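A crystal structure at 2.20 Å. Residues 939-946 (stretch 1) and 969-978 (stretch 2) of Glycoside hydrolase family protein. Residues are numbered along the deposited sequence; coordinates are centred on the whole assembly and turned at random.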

# COMPACT_ATOMS: atom_id res chain seq x y z
N GLU A 939 15.29 5.97 31.85
CA GLU A 939 15.21 5.31 33.13
C GLU A 939 16.27 4.21 33.14
O GLU A 939 16.44 3.51 32.13
CB GLU A 939 13.80 4.73 33.32
CG GLU A 939 13.64 3.63 34.33
CD GLU A 939 12.24 3.02 34.26
OE1 GLU A 939 11.54 3.29 33.25
OE2 GLU A 939 11.83 2.30 35.19
N PRO A 940 17.01 4.06 34.23
CA PRO A 940 18.00 2.99 34.33
C PRO A 940 17.31 1.65 34.51
O PRO A 940 16.17 1.55 34.96
CB PRO A 940 18.83 3.36 35.56
CG PRO A 940 18.32 4.71 36.02
CD PRO A 940 16.95 4.87 35.46
N ILE A 941 18.05 0.59 34.16
CA ILE A 941 17.50 -0.75 34.14
C ILE A 941 18.61 -1.72 34.55
O ILE A 941 19.79 -1.44 34.37
CB ILE A 941 16.89 -1.07 32.74
CG1 ILE A 941 15.90 -2.23 32.82
CG2 ILE A 941 17.95 -1.31 31.68
CD1 ILE A 941 14.58 -1.86 33.45
N SER A 942 18.21 -2.84 35.15
CA SER A 942 19.16 -3.89 35.49
C SER A 942 19.57 -4.64 34.23
O SER A 942 18.80 -4.74 33.28
CB SER A 942 18.54 -4.87 36.50
OG SER A 942 18.35 -4.24 37.75
N TYR A 943 20.79 -5.17 34.23
CA TYR A 943 21.28 -5.87 33.05
C TYR A 943 22.47 -6.74 33.42
O TYR A 943 23.13 -6.52 34.44
CB TYR A 943 21.67 -4.90 31.93
CG TYR A 943 22.89 -4.06 32.26
CD1 TYR A 943 22.76 -2.85 32.93
CD2 TYR A 943 24.17 -4.49 31.92
CE1 TYR A 943 23.87 -2.09 33.24
CE2 TYR A 943 25.28 -3.74 32.24
CZ TYR A 943 25.12 -2.53 32.91
OH TYR A 943 26.23 -1.78 33.23
N ARG A 944 22.76 -7.70 32.55
CA ARG A 944 23.97 -8.52 32.62
C ARG A 944 24.54 -8.65 31.23
O ARG A 944 23.83 -9.02 30.29
CB ARG A 944 23.68 -9.90 33.22
CG ARG A 944 24.52 -11.01 32.62
CD ARG A 944 24.45 -12.28 33.43
NE ARG A 944 25.29 -12.24 34.62
CZ ARG A 944 26.52 -12.76 34.68
NH1 ARG A 944 27.04 -13.36 33.61
NH2 ARG A 944 27.22 -12.68 35.81
N ILE A 945 25.82 -8.32 31.09
CA ILE A 945 26.54 -8.45 29.82
C ILE A 945 27.39 -9.70 29.93
O ILE A 945 28.12 -9.89 30.90
CB ILE A 945 27.41 -7.22 29.53
CG1 ILE A 945 26.55 -5.95 29.57
CG2 ILE A 945 28.08 -7.37 28.18
CD1 ILE A 945 27.30 -4.70 29.18
N SER A 946 27.27 -10.58 28.93
CA SER A 946 27.89 -11.88 29.03
C SER A 946 27.76 -12.63 27.72
O SER A 946 26.68 -12.65 27.12
CB SER A 946 27.25 -12.69 30.16
OG SER A 946 27.91 -13.93 30.33
N ALA A 969 28.51 4.05 27.64
CA ALA A 969 29.52 3.02 27.88
C ALA A 969 29.28 2.34 29.22
O ALA A 969 29.05 3.00 30.23
CB ALA A 969 30.93 3.61 27.83
N ALA A 970 29.34 1.01 29.23
CA ALA A 970 29.11 0.24 30.43
C ALA A 970 30.33 0.34 31.36
O ALA A 970 31.43 -0.05 30.98
CB ALA A 970 28.82 -1.22 30.07
N ALA A 971 30.13 0.90 32.55
CA ALA A 971 31.19 0.86 33.56
C ALA A 971 31.39 -0.54 34.11
O ALA A 971 32.53 -1.00 34.26
CB ALA A 971 30.88 1.84 34.70
N ARG A 972 30.30 -1.22 34.44
CA ARG A 972 30.31 -2.60 34.89
C ARG A 972 29.59 -3.45 33.86
O ARG A 972 28.74 -2.96 33.11
CB ARG A 972 29.60 -2.76 36.25
CG ARG A 972 30.19 -1.99 37.43
CD ARG A 972 29.14 -1.89 38.56
NE ARG A 972 29.72 -2.02 39.90
CZ ARG A 972 29.83 -3.16 40.57
NH1 ARG A 972 29.41 -4.31 40.03
NH2 ARG A 972 30.36 -3.17 41.78
N ASP A 973 29.88 -4.75 33.87
CA ASP A 973 29.18 -5.68 33.00
C ASP A 973 27.89 -6.22 33.59
O ASP A 973 27.10 -6.83 32.86
CB ASP A 973 30.12 -6.82 32.61
CG ASP A 973 30.83 -6.55 31.30
OD1 ASP A 973 30.78 -5.38 30.83
OD2 ASP A 973 31.41 -7.50 30.72
N ARG A 974 27.63 -5.99 34.88
CA ARG A 974 26.38 -6.41 35.50
C ARG A 974 25.92 -5.35 36.49
O ARG A 974 26.69 -4.92 37.35
CB ARG A 974 26.52 -7.76 36.21
CG ARG A 974 25.19 -8.33 36.69
CD ARG A 974 25.36 -9.65 37.44
NE ARG A 974 26.73 -9.81 37.91
CZ ARG A 974 27.18 -10.87 38.57
NH1 ARG A 974 26.36 -11.88 38.85
NH2 ARG A 974 28.45 -10.93 38.95
N VAL A 975 24.67 -4.91 36.35
CA VAL A 975 24.01 -4.05 37.34
C VAL A 975 22.69 -4.70 37.70
O VAL A 975 21.89 -5.02 36.81
CB VAL A 975 23.79 -2.62 36.82
CG1 VAL A 975 23.06 -1.80 37.87
CG2 VAL A 975 25.10 -1.97 36.45
N THR A 976 22.46 -4.91 39.00
CA THR A 976 21.19 -5.34 39.55
C THR A 976 20.66 -4.18 40.37
O THR A 976 21.21 -3.87 41.43
CB THR A 976 21.34 -6.58 40.43
OG1 THR A 976 21.95 -7.64 39.67
CG2 THR A 976 19.98 -7.05 40.96
N LEU A 977 19.62 -3.51 39.88
CA LEU A 977 19.07 -2.38 40.62
C LEU A 977 18.29 -2.89 41.82
O LEU A 977 17.68 -3.97 41.78
CB LEU A 977 18.16 -1.53 39.74
CG LEU A 977 18.89 -0.79 38.61
CD1 LEU A 977 17.92 0.07 37.80
CD2 LEU A 977 20.00 0.05 39.20
N ALA A 978 18.31 -2.11 42.89
CA ALA A 978 17.50 -2.44 44.05
C ALA A 978 16.05 -2.60 43.62
O ALA A 978 15.52 -1.77 42.88
CB ALA A 978 17.63 -1.34 45.12
O HOH W 1 27.72 0.52 34.18

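Y943, L977 and D973 have the largest areas covered by the opposite stretch, and the contact can be read from them.

Y943 lies in a short antiparallel pairing and bonds through both its backbone and its hydroxyl. Its backbone pairs with V975 in both directions. Y943 N donates to V975 O at 2.8 Å, and V975 N donates back to Y943 O at 2.9 Å. The two carbonyl oxygens, Y943 O and V975 O, come within 3.1 Å of each other, but both are acceptors and no bond joins them. R974 CA also approaches Y943 O at 3.4 Å, a CA-H...O contact. The side chains of Y943 and V975 share one face of the sheet. With chi1 at 68° (p), the tyrosine ring comes back over the other stretch, so that V975 N lies over one ring face. Y943 CE1 packs against V975 CG2 at 3.4 Å. The phenol reaches further, to the loop before the strand. Y943 OH donates to R972 O at 2.8 Å, and this oxygen lies at the ring edge, near its plane. Water 1 donates to Y943 OH at 2.9 Å and accepts from R972 N at 3.1 Å. The hydroxyl therefore holds R972 both directly and through water.

D973 makes its hydrogen bond across the contact through its backbone. I945 N donates to D973 O at 2.6 Å, a short bond one residue beyond the R944 and R974 pair, where D973 is already loop. R944 CA adds a CA-H...O contact to the same oxygen, D973 O, at 3.6 Å. The D973 side chain lies alongside I945, with I945 CB 3.9 Å from D973 CG. The CA-to-CB bond of I945 points toward the other stretch, and I945 CD1 packs against A970 CB at 3.9 Å.

R944 and R974 form the non-hydrogen-bonded pair between these bonds, with CA atoms 4.3 Å apart. Their side chains share the other face of the sheet. R944 NH2 and R974 NH1 are 3.3 Å apart. Both are donors of like charge, so this is proximity without a hydrogen bond. R944 NH2 sits over a face of the R974 guanidinium.

L977 closes the other end. Its backbone meets a side chain: with S942 chi1 at -68° (m), L977 N donates to S942 OG at 2.6 Å, with a nearly straight angle of 170°. The CA-to-CB bond of L977 points toward stretch 1, and L977 CD1 packs against P940 CB at 4.1 Å and comes within 3.7 Å of I941 N.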